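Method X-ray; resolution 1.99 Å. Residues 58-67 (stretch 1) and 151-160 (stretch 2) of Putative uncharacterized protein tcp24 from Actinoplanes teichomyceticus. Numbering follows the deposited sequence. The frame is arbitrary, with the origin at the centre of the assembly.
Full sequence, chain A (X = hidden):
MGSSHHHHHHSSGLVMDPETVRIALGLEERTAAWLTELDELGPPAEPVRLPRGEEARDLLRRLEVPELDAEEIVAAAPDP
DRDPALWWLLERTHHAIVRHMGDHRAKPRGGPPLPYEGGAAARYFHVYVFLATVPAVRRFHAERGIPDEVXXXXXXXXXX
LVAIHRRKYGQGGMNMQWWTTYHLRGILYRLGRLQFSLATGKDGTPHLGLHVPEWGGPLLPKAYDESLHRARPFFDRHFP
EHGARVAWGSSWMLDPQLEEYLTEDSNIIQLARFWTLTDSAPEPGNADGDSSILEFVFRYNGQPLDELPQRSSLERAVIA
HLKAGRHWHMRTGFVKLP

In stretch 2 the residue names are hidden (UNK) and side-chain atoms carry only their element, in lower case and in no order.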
ATOM      1  N   ASP A  58      -9.893  12.090 -15.720  1.00 37.41           N
ATOM      2  CA  ASP A  58      -8.745  11.643 -16.503  1.00 37.46           C
ATOM      3  C   ASP A  58      -7.649  11.083 -15.590  1.00 34.94           C
ATOM      4  O   ASP A  58      -7.086  10.018 -15.859  1.00 34.33           O
ATOM      5  CB  ASP A  58      -8.182  12.777 -17.366  1.00 40.21           C
ATOM      6  CG  ASP A  58      -9.015  13.050 -18.623  1.00 43.75           C
ATOM      7  OD1 ASP A  58      -9.901  12.242 -18.979  1.00 43.82           O
ATOM      8  OD2 ASP A  58      -8.768  14.094 -19.259  1.00 45.52           O
ATOM      9  N   LEU A  59      -7.358  11.803 -14.509  1.00 33.80           N
ATOM     10  CA  LEU A  59      -6.329  11.359 -13.567  1.00 32.13           C
ATOM     11  C   LEU A  59      -6.722  10.043 -12.891  1.00 31.33           C
ATOM     12  O   LEU A  59      -5.935   9.102 -12.876  1.00 31.42           O
ATOM     13  CB  LEU A  59      -6.013  12.439 -12.533  1.00 29.69           C
ATOM     14  CG  LEU A  59      -4.870  12.123 -11.555  1.00 28.78           C
ATOM     15  CD1 LEU A  59      -3.575  11.773 -12.286  1.00 29.55           C
ATOM     16  CD2 LEU A  59      -4.654  13.298 -10.613  1.00 28.07           C
ATOM     17  N   LEU A  60      -7.946   9.973 -12.367  1.00 31.64           N
ATOM     18  CA  LEU A  60      -8.445   8.734 -11.751  1.00 32.03           C
ATOM     19  C   LEU A  60      -8.364   7.523 -12.691  1.00 32.78           C
ATOM     20  O   LEU A  60      -8.038   6.403 -12.259  1.00 31.54           O
ATOM     21  CB  LEU A  60      -9.867   8.930 -11.195  1.00 30.80           C
ATOM     22  CG  LEU A  60      -9.945   9.809  -9.932  1.00 30.01           C
ATOM     23  CD1 LEU A  60     -11.328  10.421  -9.729  1.00 30.19           C
ATOM     24  CD2 LEU A  60      -9.505   9.046  -8.685  1.00 28.98           C
ATOM     25  N   ARG A  61      -8.641   7.751 -13.974  1.00 32.37           N
ATOM     26  CA  ARG A  61      -8.593   6.684 -14.964  1.00 34.64           C
ATOM     27  C   ARG A  61      -7.143   6.266 -15.222  1.00 33.62           C
ATOM     28  O   ARG A  61      -6.851   5.085 -15.365  1.00 33.48           O
ATOM     29  CB  ARG A  61      -9.293   7.129 -16.257  1.00 38.22           C
ATOM     30  CG  ARG A  61      -9.416   6.064 -17.343  1.00 42.46           C
ATOM     31  CD  ARG A  61     -10.668   6.246 -18.208  1.00 45.68           C
ATOM     32  NE  ARG A  61     -10.926   7.643 -18.577  1.00 49.75           N
ATOM     33  CZ  ARG A  61     -11.947   8.379 -18.133  1.00 49.80           C
ATOM     34  NH1 ARG A  61     -12.849   7.868 -17.302  1.00 52.65           N
ATOM     35  NH2 ARG A  61     -12.068   9.637 -18.530  1.00 51.44           N
ATOM     36  N   ARG A  62      -6.242   7.243 -15.263  1.00 32.35           N
ATOM     37  CA  ARG A  62      -4.813   6.973 -15.400  1.00 33.87           C
ATOM     38  C   ARG A  62      -4.289   6.136 -14.217  1.00 31.68           C
ATOM     39  O   ARG A  62      -3.401   5.296 -14.379  1.00 31.86           O
ATOM     40  CB  ARG A  62      -4.033   8.286 -15.530  1.00 35.93           C
ATOM     41  CG  ARG A  62      -2.623   8.103 -16.058  1.00 39.46           C
ATOM     42  CD  ARG A  62      -2.105   9.355 -16.740  1.00 41.66           C
ATOM     43  NE  ARG A  62      -1.017   9.005 -17.648  1.00 45.95           N
ATOM     44  CZ  ARG A  62      -0.325   9.877 -18.376  1.00 47.49           C
ATOM     45  NH1 ARG A  62      -0.598  11.175 -18.306  1.00 50.89           N
ATOM     46  NH2 ARG A  62       0.645   9.445 -19.173  1.00 49.08           N
ATOM     47  N   LEU A  63      -4.881   6.352 -13.049  1.00 29.93           N
ATOM     48  CA  LEU A  63      -4.534   5.608 -11.837  1.00 27.82           C
ATOM     49  C   LEU A  63      -5.352   4.314 -11.684  1.00 26.87           C
ATOM     50  O   LEU A  63      -5.326   3.672 -10.639  1.00 26.17           O
ATOM     51  CB  LEU A  63      -4.685   6.527 -10.620  1.00 27.20           C
ATOM     52  CG  LEU A  63      -3.833   7.806 -10.642  1.00 26.62           C
ATOM     53  CD1 LEU A  63      -4.357   8.826  -9.642  1.00 25.11           C
ATOM     54  CD2 LEU A  63      -2.375   7.484 -10.357  1.00 25.46           C
ATOM     55  N   GLU A  64      -6.079   3.941 -12.742  1.00 27.68           N
ATOM     56  CA  GLU A  64      -6.865   2.690 -12.790  1.00 27.73           C
ATOM     57  C   GLU A  64      -7.902   2.529 -11.666  1.00 26.32           C
ATOM     58  O   GLU A  64      -8.236   1.418 -11.258  1.00 26.06           O
ATOM     59  CB  GLU A  64      -5.946   1.458 -12.871  1.00 29.25           C
ATOM     60  CG  GLU A  64      -5.043   1.464 -14.099  1.00 30.45           C
ATOM     61  CD  GLU A  64      -4.169   0.230 -14.229  1.00 33.19           C
ATOM     62  OE1 GLU A  64      -4.246  -0.688 -13.377  1.00 32.78           O
ATOM     63  OE2 GLU A  64      -3.390   0.186 -15.204  1.00 36.17           O
ATOM     64  N   VAL A  65      -8.414   3.646 -11.175  1.00 25.76           N
ATOM     65  CA  VAL A  65      -9.550   3.622 -10.252  1.00 26.64           C
ATOM     66  C   VAL A  65     -10.798   3.181 -11.043  1.00 27.62           C
ATOM     67  O   VAL A  65     -11.044   3.706 -12.117  1.00 27.56           O
ATOM     68  CB  VAL A  65      -9.735   5.003  -9.608  1.00 26.04           C
ATOM     69  CG1 VAL A  65     -10.979   5.043  -8.727  1.00 25.16           C
ATOM     70  CG2 VAL A  65      -8.483   5.372  -8.798  1.00 26.26           C
ATOM     71  N   PRO A  66     -11.560   2.183 -10.540  1.00 28.91           N
ATOM     72  CA  PRO A  66     -12.726   1.752 -11.329  1.00 29.86           C
ATOM     73  C   PRO A  66     -13.703   2.913 -11.570  1.00 31.95           C
ATOM     74  O   PRO A  66     -13.809   3.820 -10.733  1.00 30.14           O
ATOM     75  CB  PRO A  66     -13.362   0.668 -10.455  1.00 30.56           C
ATOM     76  CG  PRO A  66     -12.220   0.140  -9.630  1.00 29.84           C
ATOM     77  CD  PRO A  66     -11.385   1.359  -9.330  1.00 28.92           C
ATOM     78  N   GLU A  67     -14.389   2.881 -12.712  1.00 33.30           N
ATOM     79  CA  GLU A  67     -15.277   3.972 -13.129  1.00 35.86           C
ATOM     80  C   GLU A  67     -16.289   4.336 -12.057  1.00 33.81           C
ATOM     81  O   GLU A  67     -16.508   5.517 -11.799  1.00 34.11           O
ATOM     82  CB  GLU A  67     -16.000   3.642 -14.451  1.00 38.89           C
ATOM     83  CG  GLU A  67     -15.076   3.476 -15.657  1.00 43.47           C
ATOM     84  CD  GLU A  67     -14.263   4.727 -15.982  1.00 46.01           C
ATOM     85  OE1 GLU A  67     -13.042   4.597 -16.228  1.00 46.15           O
ATOM     86  OE2 GLU A  67     -14.837   5.843 -16.001  1.00 49.83           O
ATOM     87  N   UNK A 151       6.648   5.585 -13.517  1.00 25.83           N
ATOM     88  CA  UNK A 151       5.980   6.462 -12.557  1.00 25.40           C
ATOM     89  C   UNK A 151       4.482   6.197 -12.502  1.00 26.30           C
ATOM     90  O   UNK A 151       3.920   6.001 -11.424  1.00 23.67           O
ATOM     91  N   UNK A 152       3.836   6.188 -13.672  1.00 25.86           N
ATOM     92  CA  UNK A 152       2.400   5.907 -13.739  1.00 26.51           C
ATOM     93  C   UNK A 152       2.055   4.499 -13.318  1.00 26.30           C
ATOM     94  O   UNK A 152       1.144   4.306 -12.519  1.00 26.19           O
ATOM     95  c   UNK A 152       1.227  10.034 -15.125  1.00 28.62           C
ATOM     96  c   UNK A 152       1.742   7.743 -15.329  1.00 27.29           C
ATOM     97  c   UNK A 152       0.949   8.706 -14.548  1.00 28.20           C
ATOM     98  c   UNK A 152       1.831   6.248 -15.125  1.00 26.02           C
ATOM     99  c   UNK A 152       0.057   8.606 -13.474  1.00 28.12           C
ATOM    100  c   UNK A 152      -0.533   9.784 -12.984  1.00 28.83           C
ATOM    101  c   UNK A 152       0.629  11.193 -14.635  1.00 29.73           C
ATOM    102  c   UNK A 152       2.421   8.517 -16.271  1.00 28.68           C
ATOM    103  c   UNK A 152      -0.255  11.046 -13.554  1.00 29.36           C
ATOM    104  n   UNK A 152       2.097   9.850 -16.142  1.00 29.56           N
ATOM    105  N   UNK A 153       2.789   3.510 -13.821  1.00 26.01           N
ATOM    106  CA  UNK A 153       2.549   2.109 -13.438  1.00 27.44           C
ATOM    107  C   UNK A 153       2.571   1.949 -11.911  1.00 25.82           C
ATOM    108  O   UNK A 153       1.741   1.248 -11.334  1.00 24.56           O
ATOM    109  o   UNK A 153       4.761  -2.214 -14.011  1.00 39.94           O
ATOM    110  o   UNK A 153       5.033  -0.692 -15.574  1.00 39.04           O
ATOM    111  c   UNK A 153       4.447  -1.129 -14.560  1.00 38.87           C
ATOM    112  c   UNK A 153       3.319  -0.297 -13.966  1.00 35.11           C
ATOM    113  c   UNK A 153       3.592   1.196 -14.081  1.00 30.38           C
ATOM    114  N   UNK A 154       3.525   2.614 -11.268  1.00 24.29           N
ATOM    115  CA  UNK A 154       3.633   2.603  -9.807  1.00 22.70           C
ATOM    116  C   UNK A 154       2.382   3.177  -9.132  1.00 22.35           C
ATOM    117  O   UNK A 154       1.827   2.577  -8.213  1.00 21.29           O
ATOM    118  o   UNK A 154       6.047   2.720  -9.949  1.00 23.01           O
ATOM    119  c   UNK A 154       5.020   3.409  -7.840  1.00 23.45           C
ATOM    120  c   UNK A 154       4.896   3.365  -9.374  1.00 22.78           C
ATOM    121  N   UNK A 155       1.936   4.339  -9.601  1.00 22.55           N
ATOM    122  CA  UNK A 155       0.823   5.039  -8.969  1.00 22.88           C
ATOM    123  C   UNK A 155      -0.541   4.369  -9.163  1.00 23.28           C
ATOM    124  O   UNK A 155      -1.469   4.669  -8.417  1.00 23.38           O
ATOM    125  c   UNK A 155       2.022   7.348  -9.046  1.00 23.30           C
ATOM    126  c   UNK A 155       0.786   6.517  -9.426  1.00 22.64           C
ATOM    127  c   UNK A 155       2.237   7.393  -7.534  1.00 22.65           C
ATOM    128  c   UNK A 155       1.933   8.764  -9.610  1.00 24.28           C
ATOM    129  N   UNK A 156      -0.657   3.477 -10.159  1.00 23.79           N
ATOM    130  CA  UNK A 156      -1.909   2.743 -10.424  1.00 24.30           C
ATOM    131  C   UNK A 156      -2.354   1.825  -9.298  1.00 24.27           C
ATOM    132  O   UNK A 156      -3.509   1.392  -9.298  1.00 23.83           O
ATOM    133  c   UNK A 156      -1.855   1.854 -11.696  1.00 25.64           C
ATOM    134  c   UNK A 156      -1.574   2.675 -12.953  1.00 25.25           C
ATOM    135  o   UNK A 156      -0.869   0.823 -11.529  1.00 25.47           O
ATOM    136  N   UNK A 157      -1.478   1.510  -8.337  1.00 23.26           N
ATOM    137  CA  UNK A 157      -1.971   0.728  -7.202  1.00 22.63           C
ATOM    138  C   UNK A 157      -3.090   1.452  -6.443  1.00 22.03           C
ATOM    139  O   UNK A 157      -3.843   0.815  -5.712  1.00 21.29           O
ATOM    140  c   UNK A 157      -0.421  -1.668  -4.521  1.00 22.94           C
ATOM    141  c   UNK A 157      -0.884   0.227  -6.228  1.00 22.89           C
ATOM    142  c   UNK A 157      -1.435  -0.942  -5.387  1.00 22.59           C
ATOM    143  o   UNK A 157      -0.571  -2.875  -4.235  1.00 25.42           O
ATOM    144  n   UNK A 157       0.586  -0.959  -4.079  1.00 21.66           N
ATOM    145  N   UNK A 158      -3.218   2.770  -6.626  1.00 22.14           N
ATOM    146  CA  UNK A 158      -4.352   3.475  -6.018  1.00 22.83           C
ATOM    147  C   UNK A 158      -5.665   2.816  -6.419  1.00 23.06           C
ATOM    148  O   UNK A 158      -6.517   2.546  -5.575  1.00 23.47           O
ATOM    149  c   UNK A 158      -5.614   5.783  -4.335  1.00 24.44           C
ATOM    150  c   UNK A 158      -5.594   5.732  -5.865  1.00 24.20           C
ATOM    151  c   UNK A 158      -5.655   7.136  -6.463  1.00 25.41           C
ATOM    152  c   UNK A 158      -4.373   4.966  -6.398  1.00 23.15           C
ATOM    153  N   UNK A 159      -5.823   2.551  -7.711  1.00 23.95           N
ATOM    154  CA  UNK A 159      -7.050   1.921  -8.205  1.00 24.05           C
ATOM    155  C   UNK A 159      -7.304   0.560  -7.583  1.00 23.72           C
ATOM    156  O   UNK A 159      -8.423   0.242  -7.203  1.00 24.34           O
ATOM    157  N   UNK A 160      -6.252  -0.245  -7.480  1.00 24.55           N
ATOM    158  CA  UNK A 160      -6.328  -1.570  -6.860  1.00 23.59           C
ATOM    159  C   UNK A 160      -6.822  -1.462  -5.419  1.00 23.46           C
ATOM    160  O   UNK A 160      -7.688  -2.216  -4.986  1.00 24.12           O
ATOM    161  o   UNK A 160      -2.886  -4.511  -5.087  1.00 25.26           O
ATOM    162  c   UNK A 160      -3.401  -4.114  -6.164  1.00 24.87           C
ATOM    163  c   UNK A 160      -4.817  -3.557  -6.153  1.00 24.44           C
ATOM    164  o   UNK A 160      -2.799  -4.169  -7.253  1.00 26.20           O
ATOM    165  c   UNK A 160      -4.938  -2.227  -6.905  1.00 24.54           C
TER

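Position 151 opens the stretch in a helix that began earlier in the chain. It has no side-chain atoms, not even a CB, and lies out of reach of stretch 1, so it is G151.

Position 152 carries ten side-chain atoms: one carbon, then fused five- and six-membered rings holding eight carbons and one nitrogen. Its CA-to-CB bond points toward stretch 1, and the guanidinium of R62 lies flat on the ring system, planes at 9°. This is W152. R62 CZ sits 3.6 Å from the centroid of the five-membered ring of W152, a cation-pi contact, while R62 CD lies 3.7 Å above the centroid of the six-membered ring. R62 NH2 and W152 NE1 are 3.4 Å apart, but both are donors, so the pairing rests on stacking rather than a hydrogen bond. L63 CD2 meets the ring edge at W152 CZ3, 3.9 Å away, and L59 CD1 approaches W152 CH2 at 3.6 Å.

Position 153 has three side-chain carbons, the third carrying two oxygens. That is a carboxylate; its CA-to-CB bond points away from stretch 1, and one oxygen is hydrogen-bonded elsewhere in the structure: E153.

At position 154 one carbon carries an oxygen and a carbon. The branched side chain, with a hydroxyl and a methyl on its first carbon, is out of reach of stretch 1, and the residue is T154.

Four carbons, forked at the second, mark position 155. Its CB lies 3.4 Å from L63 CD2, and the fork after a single CB identifies L155.

Position 156 repeats the pattern of one carbon bearing an oxygen and a carbon, but here the methyl carbon lies 3.5 Å from R62 O. It is T156. Its OG1 turns back to donate a hydrogen bond to E153 O at 2.7 Å, leaving CG2 to face stretch 1, 3.8 Å from E64 CD.

Position 157 shows three carbons, the third carrying one oxygen and one nitrogen: an amide, on a side chain whose CA-to-CB bond points away from stretch 1. It is Q157.

Position 158 has four carbons forked at the second, and its CA-to-CB bond points toward stretch 1. One terminal carbon lies 3.8 Å from L63 CD1 and 4.1 Å from V65 CG2. It is L158.

Position 159 has no side chain. An ideal CB would fall 2.0 Å from E64 O, a clash, so the backbones can approach this closely because it is G159. V65 CA and G159 CA are 3.7 Å apart, and G159 CA makes a CA-H...O contact with E64 O at 3.3 Å.

Position 160 has three carbons ending in two oxygens; its CA-to-CB bond points away, and its oxygens are hydrogen-bonded elsewhere in the structure: E160.

The contact reads as three rules. A flat cation lies over one face of a partly exposed aromatic, R62 on W152. Leucine L63, just past its helix, packs its branches against W152, L155 and L158. Then a glycine admits the turn: G159 N gives L63 O a weak hydrogen bond of 3.2 Å, the one hydrogen bond across the stretches, so packing and close backbone approach dominate the contact.

Stretch 2, residues 151-160: GWETLTQLGE
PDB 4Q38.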